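Local coordinates for protein CalS13 (Micromonospora echinospora, PDB 4ZAS) that probably transfers an amino group to a nucleotide-linked keto sugar as a pyridoxal phosphate-dependent aminotransferase of the DegT/DnrJ/EryC1 family, at residues A[38-43]-A[284-289]; A[214-219]-A[229-234]; A[310-315]-A[328-333]. All blocks are in the same frame, centred on the assembly; numbering follows the deposited sequence.

Interaction 1. Residues A[38-43]-A[284-289]; sequences SPDVST and NLERVD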
ATOM      1  N   SER A  38      10.434   7.783  19.522  1.00 40.35           N
ATOM      2  CA  SER A  38      10.501   7.796  20.967  1.00 45.04           C
ATOM      3  C   SER A  38      11.312   6.586  21.406  1.00 51.33           C
ATOM      4  O   SER A  38      11.220   5.523  20.792  1.00 55.62           O
ATOM      5  CB  SER A  38       9.099   7.783  21.571  1.00 52.92           C
ATOM      6  OG  SER A  38       9.158   7.577  22.969  1.00 68.29           O
ATOM      7  N   PRO A  39      12.116   6.730  22.461  1.00 54.80           N
ATOM      8  CA  PRO A  39      12.892   5.575  22.942  1.00 66.03           C
ATOM      9  C   PRO A  39      12.013   4.504  23.601  1.00 72.29           C
ATOM     10  O   PRO A  39      12.492   3.423  23.922  1.00 73.36           O
ATOM     11  CB  PRO A  39      13.852   6.198  23.962  1.00 59.13           C
ATOM     12  CG  PRO A  39      13.125   7.419  24.459  1.00 55.17           C
ATOM     13  CD  PRO A  39      12.337   7.934  23.282  1.00 56.35           C
ATOM     14  N   ASP A  40      10.740   4.828  23.796  1.00 77.05           N
ATOM     15  CA  ASP A  40       9.789   3.964  24.481  1.00 89.15           C
ATOM     16  C   ASP A  40       9.104   2.961  23.550  1.00 84.95           C
ATOM     17  O   ASP A  40       8.383   2.069  24.003  1.00 86.30           O
ATOM     18  CB  ASP A  40       8.723   4.829  25.159  1.00105.64           C
ATOM     19  CG  ASP A  40       9.286   5.682  26.287  1.00121.51           C
ATOM     20  OD1 ASP A  40      10.214   5.219  26.987  1.00127.87           O
ATOM     21  OD2 ASP A  40       8.797   6.820  26.470  1.00126.11           O
ATOM     22  N   VAL A  41       9.328   3.127  22.251  1.00 76.77           N
ATOM     23  CA  VAL A  41       8.618   2.380  21.222  1.00 64.06           C
ATOM     24  C   VAL A  41       8.795   0.873  21.359  1.00 62.35           C
ATOM     25  O   VAL A  41       7.841   0.121  21.188  1.00 57.42           O
ATOM     26  CB  VAL A  41       9.054   2.836  19.823  1.00 64.72           C
ATOM     27  CG1 VAL A  41       8.460   1.954  18.775  1.00 69.19           C
ATOM     28  CG2 VAL A  41       8.603   4.244  19.571  1.00 71.54           C
ATOM     29  N   SER A  42      10.004   0.441  21.695  1.00 60.11           N
ATOM     30  CA  SER A  42      10.315  -0.981  21.726  1.00 60.74           C
ATOM     31  C   SER A  42       9.351  -1.772  22.600  1.00 61.68           C
ATOM     32  O   SER A  42       8.901  -2.852  22.214  1.00 63.10           O
ATOM     33  CB  SER A  42      11.749  -1.187  22.225  1.00 73.65           C
ATOM     34  OG  SER A  42      12.032  -2.556  22.472  1.00 82.62           O
ATOM     35  N   THR A  43       9.001  -1.209  23.750  1.00 57.42           N
ATOM     36  CA  THR A  43       8.092  -1.856  24.687  1.00 51.53           C
ATOM     37  C   THR A  43       6.691  -2.039  24.104  1.00 51.43           C
ATOM     38  O   THR A  43       6.086  -3.106  24.206  1.00 51.80           O
ATOM     39  CB  THR A  43       8.010  -1.055  25.977  1.00 45.57           C
ATOM     40  OG1 THR A  43       9.315  -1.003  26.573  1.00 53.26           O
ATOM     41  CG2 THR A  43       7.046  -1.702  26.935  1.00 42.74           C
ATOM     42  N   ASN A 284       4.914   7.847  19.652  1.00 46.81           N
ATOM     43  CA  ASN A 284       5.472   9.084  19.166  1.00 44.76           C
ATOM     44  C   ASN A 284       4.520  10.240  19.362  1.00 50.75           C
ATOM     45  O   ASN A 284       4.955  11.392  19.381  1.00 59.69           O
ATOM     46  CB  ASN A 284       5.873   8.940  17.705  1.00 38.46           C
ATOM     47  CG  ASN A 284       7.131   8.123  17.550  1.00 37.66           C
ATOM     48  OD1 ASN A 284       7.961   8.076  18.459  1.00 43.81           O
ATOM     49  ND2 ASN A 284       7.281   7.468  16.412  1.00 35.91           N
ATOM     50  N   LEU A 285       3.236   9.944  19.553  1.00 43.47           N
ATOM     51  CA  LEU A 285       2.293  11.014  19.859  1.00 45.41           C
ATOM     52  C   LEU A 285       2.659  11.703  21.171  1.00 44.83           C
ATOM     53  O   LEU A 285       2.414  12.902  21.348  1.00 44.82           O
ATOM     54  CB  LEU A 285       0.865  10.499  19.927  1.00 30.94           C
ATOM     55  CG  LEU A 285       0.194  10.406  18.564  1.00 37.27           C
ATOM     56  CD1 LEU A 285      -1.171   9.745  18.719  1.00 42.87           C
ATOM     57  CD2 LEU A 285       0.077  11.739  17.887  1.00 35.80           C
ATOM     58  N   GLU A 286       3.266  10.944  22.079  1.00 44.62           N
ATOM     59  CA  GLU A 286       3.654  11.474  23.381  1.00 52.62           C
ATOM     60  C   GLU A 286       4.804  12.472  23.295  1.00 50.30           C
ATOM     61  O   GLU A 286       5.042  13.208  24.240  1.00 47.04           O
ATOM     62  CB  GLU A 286       4.075  10.338  24.310  1.00 59.40           C
ATOM     63  CG  GLU A 286       2.972   9.391  24.710  1.00 73.71           C
ATOM     64  CD  GLU A 286       3.511   8.213  25.508  1.00 86.90           C
ATOM     65  OE1 GLU A 286       4.637   7.759  25.203  1.00 86.94           O
ATOM     66  OE2 GLU A 286       2.818   7.745  26.439  1.00 95.77           O
ATOM     67  N   ARG A 287       5.548  12.468  22.191  1.00 46.16           N
ATOM     68  CA  ARG A 287       6.725  13.316  22.122  1.00 48.33           C
ATOM     69  C   ARG A 287       6.640  14.389  21.038  1.00 53.16           C
ATOM     70  O   ARG A 287       7.479  15.286  20.971  1.00 59.18           O
ATOM     71  CB  ARG A 287       7.966  12.442  21.921  1.00 45.27           C
ATOM     72  CG  ARG A 287       8.178  11.547  23.124  1.00 57.66           C
ATOM     73  CD  ARG A 287       9.606  11.146  23.360  1.00 72.90           C
ATOM     74  NE  ARG A 287       9.730  10.451  24.644  1.00 87.91           N
ATOM     75  CZ  ARG A 287       9.923  11.044  25.820  1.00 98.40           C
ATOM     76  NH1 ARG A 287      10.004  12.365  25.905  1.00101.45           N
ATOM     77  NH2 ARG A 287      10.023  10.308  26.921  1.00102.14           N
ATOM     78  N   VAL A 288       5.627  14.309  20.189  1.00 47.75           N
ATOM     79  CA  VAL A 288       5.660  15.103  18.973  1.00 39.69           C
ATOM     80  C   VAL A 288       5.443  16.585  19.273  1.00 46.19           C
ATOM     81  O   VAL A 288       5.964  17.423  18.550  1.00 45.86           O
ATOM     82  CB  VAL A 288       4.649  14.567  17.916  1.00 34.24           C
ATOM     83  CG1 VAL A 288       3.200  14.732  18.353  1.00 33.60           C
ATOM     84  CG2 VAL A 288       4.903  15.205  16.561  1.00 35.85           C
ATOM     85  N   ASP A 289       4.706  16.920  20.334  1.00 45.51           N
ATOM     86  CA  ASP A 289       4.433  18.322  20.630  1.00 43.70           C
ATOM     87  C   ASP A 289       5.722  19.091  20.890  1.00 54.72           C
ATOM     88  O   ASP A 289       5.907  20.194  20.375  1.00 52.68           O
ATOM     89  CB  ASP A 289       3.506  18.449  21.828  1.00 50.76           C
ATOM     90  CG  ASP A 289       2.087  18.025  21.507  1.00 61.83           C
ATOM     91  OD1 ASP A 289       1.876  17.517  20.384  1.00 68.76           O
ATOM     92  OD2 ASP A 289       1.192  18.192  22.369  1.00 60.55           O
TER
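Arg287 reaches from helix 275-305 across the turn at Ser38-Val41, and most of its side chain has a partner there. CB starts the chain toward the turn, with CG anti to the carbonyl carbon (chi1 -64°), and from CG to NE the chain runs extended. CG comes near the Ser38 hydroxyl, and CD lies closer, 3.6 Å from Ser38 OG, with Ser38 CB also beside it. NE then donates a bent, weak bond to Ser38 OG, which lies in the guanidinium plane, NE to OG being 3.4 Å. Pro39 CD touches NE obliquely. At the tip, NH2 makes a long salt bridge to Asp40 OD2 at 3.7 Å, the carboxylate and guanidinium planes being turned 44° apart, and Asp40 itself is poorly ordered.

Ser38 opens a type I beta turn that leads into helix 41-49, and its OG accepts from Asp40 N at 3.3 Å as a capping bond, so the hydroxyl serves turn and arginine together. A much firmer tie lies deeper: Ser38 N donates to Asn284 OD1 in the carbonyl plane, at 2.7 Å and nearly straight (164°). Asn284 ND2 bonds in turn to Thr225 O, which fixes the amide from its other end. Val41 CG2 rests 4.0 Å from Asn284 OD1, and Val41 also packs on Leu49 of the second subunit. At the exposed side of the contact, Asp40 OD2 and Glu286 OE1 approach to 4.4 Å, two like charges whose repulsion Arg287 and, through a weak ion pair with Glu286, Arg44 probably temper.

Interaction 2. Residues A[214-219]-A[229-234]; sequences CVYSTG and GGFVVL
The rings of Phe231 and Tyr216 are nearly parallel, at 14°, yet slid so far apart that they barely overlap, and it is Tyr216 CB that sits over the Phe231 face, 3.6 Å from CB to the centroid. The pair belongs to antiparallel neighbours, strands 213-217 and 230-233, in the seven-stranded mixed sheet of a fold-type I aminotransferase. Phe231 CG lies between its backbone N and carbonyl carbon (chi1 54°), which places the ring face against Tyr216 CB and brings Tyr216 CD1 to 3.3 Å from Phe231 CE2. Thr218 CG2 meets the ring edge. With an alanine here, Tyr216 CB and Thr218 CG2 would probably face a gap on the side of Tyr63, Val67 and Ile71 of helix 58-71.

Backbone bonds pair Cys214 with Val233 and Tyr216 with Phe231, Tyr216 N to Phe231 O being almost straight at 2.8 Å. Past the strand, Thr218 N grips Gly229 O at 2.6 Å from above the carbonyl plane. A CB on Gly230 would collide with Tyr216 O. Ser217 OG, in an ST turn, accepts from Gly219 N at 3.1 Å and also bonds phosphate oxygen OP2 of the pyridoxal phosphate-lysine at position 222.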
ATOM      1  N   CYS A 214      -9.047  15.493   4.358  1.00 34.93           N
ATOM      2  CA  CYS A 214      -7.608  15.746   4.596  1.00 41.79           C
ATOM      3  C   CYS A 214      -6.791  14.458   4.727  1.00 40.42           C
ATOM      4  O   CYS A 214      -7.161  13.556   5.486  1.00 47.58           O
ATOM      5  CB  CYS A 214      -7.415  16.560   5.873  1.00 41.31           C
ATOM      6  SG  CYS A 214      -8.262  18.120   5.884  1.00 49.92           S
ATOM      7  N   VAL A 215      -5.671  14.384   4.009  1.00 33.73           N
ATOM      8  CA  VAL A 215      -4.785  13.222   4.069  1.00 30.46           C
ATOM      9  C   VAL A 215      -3.455  13.589   4.700  1.00 32.78           C
ATOM     10  O   VAL A 215      -2.796  14.513   4.247  1.00 42.39           O
ATOM     11  CB  VAL A 215      -4.550  12.621   2.677  1.00 30.93           C
ATOM     12  CG1 VAL A 215      -3.638  11.413   2.783  1.00 26.42           C
ATOM     13  CG2 VAL A 215      -5.880  12.269   2.012  1.00 32.42           C
ATOM     14  N   TYR A 216      -3.059  12.841   5.727  1.00 33.84           N
ATOM     15  CA  TYR A 216      -1.798  13.044   6.444  1.00 30.04           C
ATOM     16  C   TYR A 216      -0.840  11.907   6.169  1.00 39.68           C
ATOM     17  O   TYR A 216      -1.276  10.795   5.882  1.00 48.35           O
ATOM     18  CB  TYR A 216      -2.040  13.136   7.956  1.00 34.18           C
ATOM     19  CG  TYR A 216      -2.538  14.475   8.505  1.00 46.66           C
ATOM     20  CD1 TYR A 216      -3.883  14.833   8.463  1.00 47.77           C
ATOM     21  CD2 TYR A 216      -1.660  15.344   9.135  1.00 51.28           C
ATOM     22  CE1 TYR A 216      -4.323  16.039   9.002  1.00 48.74           C
ATOM     23  CE2 TYR A 216      -2.081  16.534   9.669  1.00 55.41           C
ATOM     24  CZ  TYR A 216      -3.410  16.887   9.608  1.00 58.07           C
ATOM     25  OH  TYR A 216      -3.794  18.099  10.163  1.00 58.45           O
ATOM     26  N   SER A 217       0.460  12.169   6.261  1.00 37.23           N
ATOM     27  CA  SER A 217       1.440  11.092   6.208  1.00 32.77           C
ATOM     28  C   SER A 217       2.135  10.925   7.544  1.00 42.37           C
ATOM     29  O   SER A 217       2.445  11.909   8.220  1.00 47.01           O
ATOM     30  CB  SER A 217       2.488  11.360   5.123  1.00 45.60           C
ATOM     31  OG  SER A 217       3.582  10.455   5.209  1.00 44.88           O
ATOM     32  N   THR A 218       2.406   9.677   7.916  1.00 45.15           N
ATOM     33  CA  THR A 218       3.241   9.410   9.078  1.00 39.38           C
ATOM     34  C   THR A 218       4.431   8.553   8.661  1.00 39.65           C
ATOM     35  O   THR A 218       4.899   7.701   9.434  1.00 35.90           O
ATOM     36  CB  THR A 218       2.469   8.721  10.216  1.00 42.07           C
ATOM     37  OG1 THR A 218       1.772   7.581   9.707  1.00 44.03           O
ATOM     38  CG2 THR A 218       1.478   9.675  10.832  1.00 42.08           C
ATOM     39  N   GLY A 219       4.919   8.800   7.440  1.00 36.80           N
ATOM     40  CA  GLY A 219       6.126   8.161   6.924  1.00 36.27           C
ATOM     41  C   GLY A 219       7.380   8.500   7.722  1.00 37.79           C
ATOM     42  O   GLY A 219       7.351   9.346   8.629  1.00 36.07           O
ATOM     43  N   GLY A 229       3.047   4.903   7.087  1.00 40.66           N
ATOM     44  CA  GLY A 229       1.656   5.142   7.404  1.00 39.00           C
ATOM     45  C   GLY A 229       1.111   6.513   7.074  1.00 44.61           C
ATOM     46  O   GLY A 229       1.827   7.448   6.669  1.00 39.01           O
ATOM     47  N   GLY A 230      -0.190   6.631   7.286  1.00 41.04           N
ATOM     48  CA  GLY A 230      -0.882   7.878   7.110  1.00 32.83           C
ATOM     49  C   GLY A 230      -2.264   7.738   7.686  1.00 38.00           C
ATOM     50  O   GLY A 230      -2.601   6.725   8.294  1.00 37.59           O
ATOM     51  N   PHE A 231      -3.069   8.769   7.501  1.00 37.72           N
ATOM     52  CA  PHE A 231      -4.478   8.660   7.817  1.00 36.55           C
ATOM     53  C   PHE A 231      -5.245   9.706   7.039  1.00 38.12           C
ATOM     54  O   PHE A 231      -4.669  10.681   6.551  1.00 45.38           O
ATOM     55  CB  PHE A 231      -4.729   8.793   9.313  1.00 34.45           C
ATOM     56  CG  PHE A 231      -4.158  10.042   9.929  1.00 36.45           C
ATOM     57  CD1 PHE A 231      -2.877  10.061  10.423  1.00 28.61           C
ATOM     58  CD2 PHE A 231      -4.914  11.192  10.020  1.00 41.86           C
ATOM     59  CE1 PHE A 231      -2.367  11.208  11.015  1.00 38.69           C
ATOM     60  CE2 PHE A 231      -4.402  12.336  10.596  1.00 43.77           C
ATOM     61  CZ  PHE A 231      -3.128  12.343  11.096  1.00 41.29           C
ATOM     62  N   VAL A 232      -6.534   9.449   6.873  1.00 30.23           N
ATOM     63  CA  VAL A 232      -7.449  10.352   6.193  1.00 37.98           C
ATOM     64  C   VAL A 232      -8.448  10.901   7.210  1.00 43.70           C
ATOM     65  O   VAL A 232      -8.965  10.138   8.038  1.00 45.47           O
ATOM     66  CB  VAL A 232      -8.165   9.641   5.044  1.00 35.30           C
ATOM     67  CG1 VAL A 232      -9.061  10.601   4.309  1.00 34.05           C
ATOM     68  CG2 VAL A 232      -7.160   8.985   4.114  1.00 24.19           C
ATOM     69  N   VAL A 233      -8.707  12.211   7.154  1.00 43.79           N
ATOM     70  CA  VAL A 233      -9.698  12.853   8.039  1.00 43.07           C
ATOM     71  C   VAL A 233     -10.914  13.290   7.212  1.00 36.73           C
ATOM     72  O   VAL A 233     -10.791  13.968   6.198  1.00 40.95           O
ATOM     73  CB  VAL A 233      -9.076  14.050   8.807  1.00 42.87           C
ATOM     74  CG1 VAL A 233     -10.042  14.582   9.860  1.00 37.86           C
ATOM     75  CG2 VAL A 233      -7.754  13.646   9.459  1.00 35.49           C
ATOM     76  N   LEU A 234     -12.095  12.891   7.642  1.00 38.03           N
ATOM     77  CA  LEU A 234     -13.289  13.153   6.857  1.00 33.26           C
ATOM     78  C   LEU A 234     -14.172  14.192   7.526  1.00 38.26           C
ATOM     79  O   LEU A 234     -14.256  14.245   8.752  1.00 46.56           O
ATOM     80  CB  LEU A 234     -14.074  11.849   6.633  1.00 29.63           C
ATOM     81  CG  LEU A 234     -13.502  10.781   5.686  1.00 31.31           C
ATOM     82  CD1 LEU A 234     -12.934  11.347   4.385  1.00 26.57           C
ATOM     83  CD2 LEU A 234     -12.434   9.981   6.387  1.00 29.65           C
TER
HETATM   84  O   HOH W   1      -0.936   7.165  10.511  1.00 36.06           O

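Interaction 3. Residues A[310-315]-A[328-333]; sequences DGVEQT and YPLKVR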
ATOM      1  N   ASP A 310      20.612  40.023   1.082  1.00 64.39           N
ATOM      2  CA  ASP A 310      20.433  40.170  -0.347  1.00 62.55           C
ATOM      3  C   ASP A 310      20.512  38.815  -1.046  1.00 65.20           C
ATOM      4  O   ASP A 310      21.432  38.029  -0.797  1.00 67.95           O
ATOM      5  CB  ASP A 310      21.462  41.113  -0.926  1.00 60.36           C
ATOM      6  CG  ASP A 310      21.197  41.405  -2.374  1.00 72.62           C
ATOM      7  OD1 ASP A 310      20.315  42.241  -2.672  1.00 65.39           O
ATOM      8  OD2 ASP A 310      21.828  40.736  -3.214  1.00 83.75           O
ATOM      9  N   GLY A 311      19.521  38.528  -1.886  1.00 60.97           N
ATOM     10  CA  GLY A 311      19.497  37.266  -2.602  1.00 62.26           C
ATOM     11  C   GLY A 311      18.717  36.168  -1.908  1.00 59.85           C
ATOM     12  O   GLY A 311      18.678  35.027  -2.368  1.00 65.46           O
ATOM     13  N   VAL A 312      18.120  36.510  -0.776  1.00 58.24           N
ATOM     14  CA  VAL A 312      17.341  35.562   0.008  1.00 59.95           C
ATOM     15  C   VAL A 312      15.942  36.116   0.194  1.00 56.73           C
ATOM     16  O   VAL A 312      15.768  37.145   0.840  1.00 55.74           O
ATOM     17  CB  VAL A 312      17.995  35.274   1.368  1.00 54.86           C
ATOM     18  CG1 VAL A 312      17.044  34.498   2.242  1.00 48.76           C
ATOM     19  CG2 VAL A 312      19.288  34.533   1.181  1.00 47.70           C
ATOM     20  N   GLU A 313      14.959  35.493  -0.442  1.00 53.82           N
ATOM     21  CA  GLU A 313      13.581  35.922  -0.263  1.00 51.03           C
ATOM     22  C   GLU A 313      12.844  34.881   0.541  1.00 48.79           C
ATOM     23  O   GLU A 313      12.886  33.697   0.204  1.00 53.24           O
ATOM     24  CB  GLU A 313      12.886  36.159  -1.607  1.00 55.88           C
ATOM     25  CG  GLU A 313      13.623  37.168  -2.475  1.00 63.92           C
ATOM     26  CD  GLU A 313      12.803  37.679  -3.644  1.00 61.92           C
ATOM     27  OE1 GLU A 313      11.612  37.301  -3.768  1.00 51.31           O
ATOM     28  OE2 GLU A 313      13.373  38.455  -4.445  1.00 62.50           O
ATOM     29  N   GLN A 314      12.155  35.313   1.591  1.00 48.87           N
ATOM     30  CA  GLN A 314      11.439  34.378   2.455  1.00 50.62           C
ATOM     31  C   GLN A 314      10.003  34.245   1.953  1.00 53.05           C
ATOM     32  O   GLN A 314       9.563  35.019   1.095  1.00 54.81           O
ATOM     33  CB  GLN A 314      11.459  34.854   3.912  1.00 47.36           C
ATOM     34  CG  GLN A 314      12.863  35.076   4.485  1.00 55.69           C
ATOM     35  CD  GLN A 314      12.857  35.478   5.955  1.00 67.13           C
ATOM     36  OE1 GLN A 314      11.887  35.263   6.675  1.00 82.45           O
ATOM     37  NE2 GLN A 314      13.924  36.108   6.387  1.00 64.09           N
ATOM     38  N   THR A 315       9.290  33.271   2.507  1.00 50.10           N
ATOM     39  CA  THR A 315       7.902  32.969   2.172  1.00 49.46           C
ATOM     40  C   THR A 315       6.962  33.856   2.987  1.00 52.95           C
ATOM     41  O   THR A 315       7.329  34.326   4.065  1.00 56.84           O
ATOM     42  CB  THR A 315       7.590  31.471   2.441  1.00 56.29           C
ATOM     43  OG1 THR A 315       8.129  30.672   1.380  1.00 51.96           O
ATOM     44  CG2 THR A 315       6.086  31.203   2.532  1.00 70.40           C
ATOM     45  N   TYR A 328      12.497  24.568   6.184  1.00 47.20           N
ATOM     46  CA  TYR A 328      12.402  26.018   6.045  1.00 43.12           C
ATOM     47  C   TYR A 328      12.702  26.427   4.594  1.00 45.59           C
ATOM     48  O   TYR A 328      13.777  26.111   4.071  1.00 43.48           O
ATOM     49  CB  TYR A 328      13.359  26.722   7.011  1.00 47.77           C
ATOM     50  CG  TYR A 328      13.142  28.214   7.092  1.00 42.11           C
ATOM     51  CD1 TYR A 328      13.760  29.070   6.202  1.00 43.06           C
ATOM     52  CD2 TYR A 328      12.299  28.756   8.045  1.00 39.08           C
ATOM     53  CE1 TYR A 328      13.556  30.427   6.262  1.00 46.99           C
ATOM     54  CE2 TYR A 328      12.081  30.113   8.111  1.00 50.27           C
ATOM     55  CZ  TYR A 328      12.712  30.950   7.223  1.00 52.34           C
ATOM     56  OH  TYR A 328      12.504  32.311   7.306  1.00 50.30           O
ATOM     57  N   PRO A 329      11.745  27.109   3.939  1.00 42.43           N
ATOM     58  CA  PRO A 329      11.822  27.557   2.545  1.00 38.30           C
ATOM     59  C   PRO A 329      12.548  28.900   2.362  1.00 50.00           C
ATOM     60  O   PRO A 329      12.411  29.788   3.210  1.00 54.52           O
ATOM     61  CB  PRO A 329      10.354  27.708   2.153  1.00 37.83           C
ATOM     62  CG  PRO A 329       9.705  28.120   3.396  1.00 41.41           C
ATOM     63  CD  PRO A 329      10.430  27.419   4.522  1.00 46.44           C
ATOM     64  N   LEU A 330      13.317  29.019   1.277  1.00 45.43           N
ATOM     65  CA  LEU A 330      13.884  30.279   0.824  1.00 44.50           C
ATOM     66  C   LEU A 330      13.780  30.345  -0.700  1.00 50.08           C
ATOM     67  O   LEU A 330      13.758  29.309  -1.362  1.00 44.62           O
ATOM     68  CB  LEU A 330      15.350  30.420   1.235  1.00 47.17           C
ATOM     69  CG  LEU A 330      15.682  30.597   2.710  1.00 49.22           C
ATOM     70  CD1 LEU A 330      17.198  30.742   2.881  1.00 45.27           C
ATOM     71  CD2 LEU A 330      14.920  31.783   3.296  1.00 53.85           C
ATOM     72  N   LYS A 331      13.701  31.544  -1.264  1.00 52.25           N
ATOM     73  CA  LYS A 331      13.905  31.673  -2.702  1.00 50.99           C
ATOM     74  C   LYS A 331      15.196  32.453  -2.943  1.00 53.02           C
ATOM     75  O   LYS A 331      15.302  33.618  -2.555  1.00 64.19           O
ATOM     76  CB  LYS A 331      12.708  32.334  -3.372  1.00 47.59           C
ATOM     77  CG  LYS A 331      11.435  31.534  -3.212  1.00 41.51           C
ATOM     78  CD  LYS A 331      10.242  32.311  -3.680  1.00 45.13           C
ATOM     79  CE  LYS A 331       9.885  33.403  -2.674  1.00 50.43           C
ATOM     80  NZ  LYS A 331       8.824  34.318  -3.189  1.00 54.94           N
ATOM     81  N   VAL A 332      16.174  31.814  -3.579  1.00 43.59           N
ATOM     82  CA  VAL A 332      17.518  32.380  -3.669  1.00 45.48           C
ATOM     83  C   VAL A 332      18.007  32.543  -5.100  1.00 48.87           C
ATOM     84  O   VAL A 332      17.709  31.719  -5.958  1.00 63.40           O
ATOM     85  CB  VAL A 332      18.530  31.504  -2.895  1.00 55.73           C
ATOM     86  CG1 VAL A 332      18.112  31.380  -1.457  1.00 59.96           C
ATOM     87  CG2 VAL A 332      18.630  30.109  -3.499  1.00 51.88           C
ATOM     88  N   ARG A 333      18.749  33.616  -5.356  1.00 56.41           N
ATOM     89  CA  ARG A 333      19.500  33.764  -6.601  1.00 61.02           C
ATOM     90  C   ARG A 333      20.604  32.706  -6.624  1.00 58.60           C
ATOM     91  O   ARG A 333      21.117  32.334  -5.569  1.00 58.65           O
ATOM     92  CB  ARG A 333      20.099  35.174  -6.732  1.00 70.98           C
ATOM     93  CG  ARG A 333      21.189  35.473  -5.696  1.00 77.38           C
ATOM     94  CD  ARG A 333      22.117  36.675  -6.005  1.00 73.36           C
ATOM     95  NE  ARG A 333      23.131  36.741  -4.953  1.00 77.75           N
ATOM     96  CZ  ARG A 333      24.258  36.017  -4.951  1.00 81.21           C
ATOM     97  NH1 ARG A 333      24.540  35.193  -5.958  1.00 68.12           N
ATOM     98  NH2 ARG A 333      25.116  36.113  -3.940  1.00 87.52           N
TER
HETATM   99  O   HOH W   2      10.414  31.618   4.521  1.00 36.56           O
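Gly311 lays its backbone against Arg333: its carbonyl O accepts a weak bond from Arg333 N at 3.3 Å, and Val332 CA adds a CA-H...O contact to the same oxygen. The positive phi of Gly311 (93°) suits a residue without CB, and a CB there would press on Arg333 NE. Val312 faces Val332 as a non-hydrogen-bonded antiparallel pair, but its closer side-chain neighbour is Leu330, whose CD2 lies 3.6 Å from Val312 CG1. Glu313 forms the hydrogen-bonded pair with Lys331: Glu313 N donates to Lys331 O at 2.8 Å, and Lys331 N returns a straighter bond to Glu313 O at 2.7 Å. Their side chains cross without joining, OE1 to NZ being 4.1 Å; Glu313 OE1 instead makes a salt bridge with Arg378, and Lys331 NZ bonds Pro137 O. Gln314, its CG anti to the carbonyl carbon (chi1 -57°), runs alongside Leu330 and brings OE1 to 3.1 Å from Tyr328 OH at the ring's edge; that hydroxyl is hydrogen-bonded to Asp303. At Thr315 direct pairing gives way to a water, which accepts from Thr315 N at 2.8 Å and donates to Pro329 O, while Thr315 OG1 touches Pro329 CG.

Strand 328-332 is the middle one of a small antiparallel sheet, with 312-313 along one edge and 379-382 along the other. Val380 packs on Leu330 and Val332, Ile400 of helix 390-401 on Val312 and Leu330, and Tyr328 sets its ring edge-to-face with Tyr302 of helix 275-305.

Interactions 1 and 2 are the near pair, with centres 18 Å apart and nearest atoms about 7 Å apart; the hairpin of interaction 2 lies in sequence between the two segments of interaction 1. The loop joining the two strands of the hairpin carries Lys222 and Thr225, and Thr225 ties the two contacts, meeting Asn284 through its carbonyl and Thr218 O through OG1. Interaction 3 stands apart, its centre 34 Å from that of interaction 1 and 30 Å from that of interaction 2, although helix 275-305 runs from the first toward strand 312-313. Around the bound dTDP-4-keto-6-deoxyglucose, the side chains of Ser217, Asn284 and Pro329 lie about 6, 12 and 13 Å from the ligand.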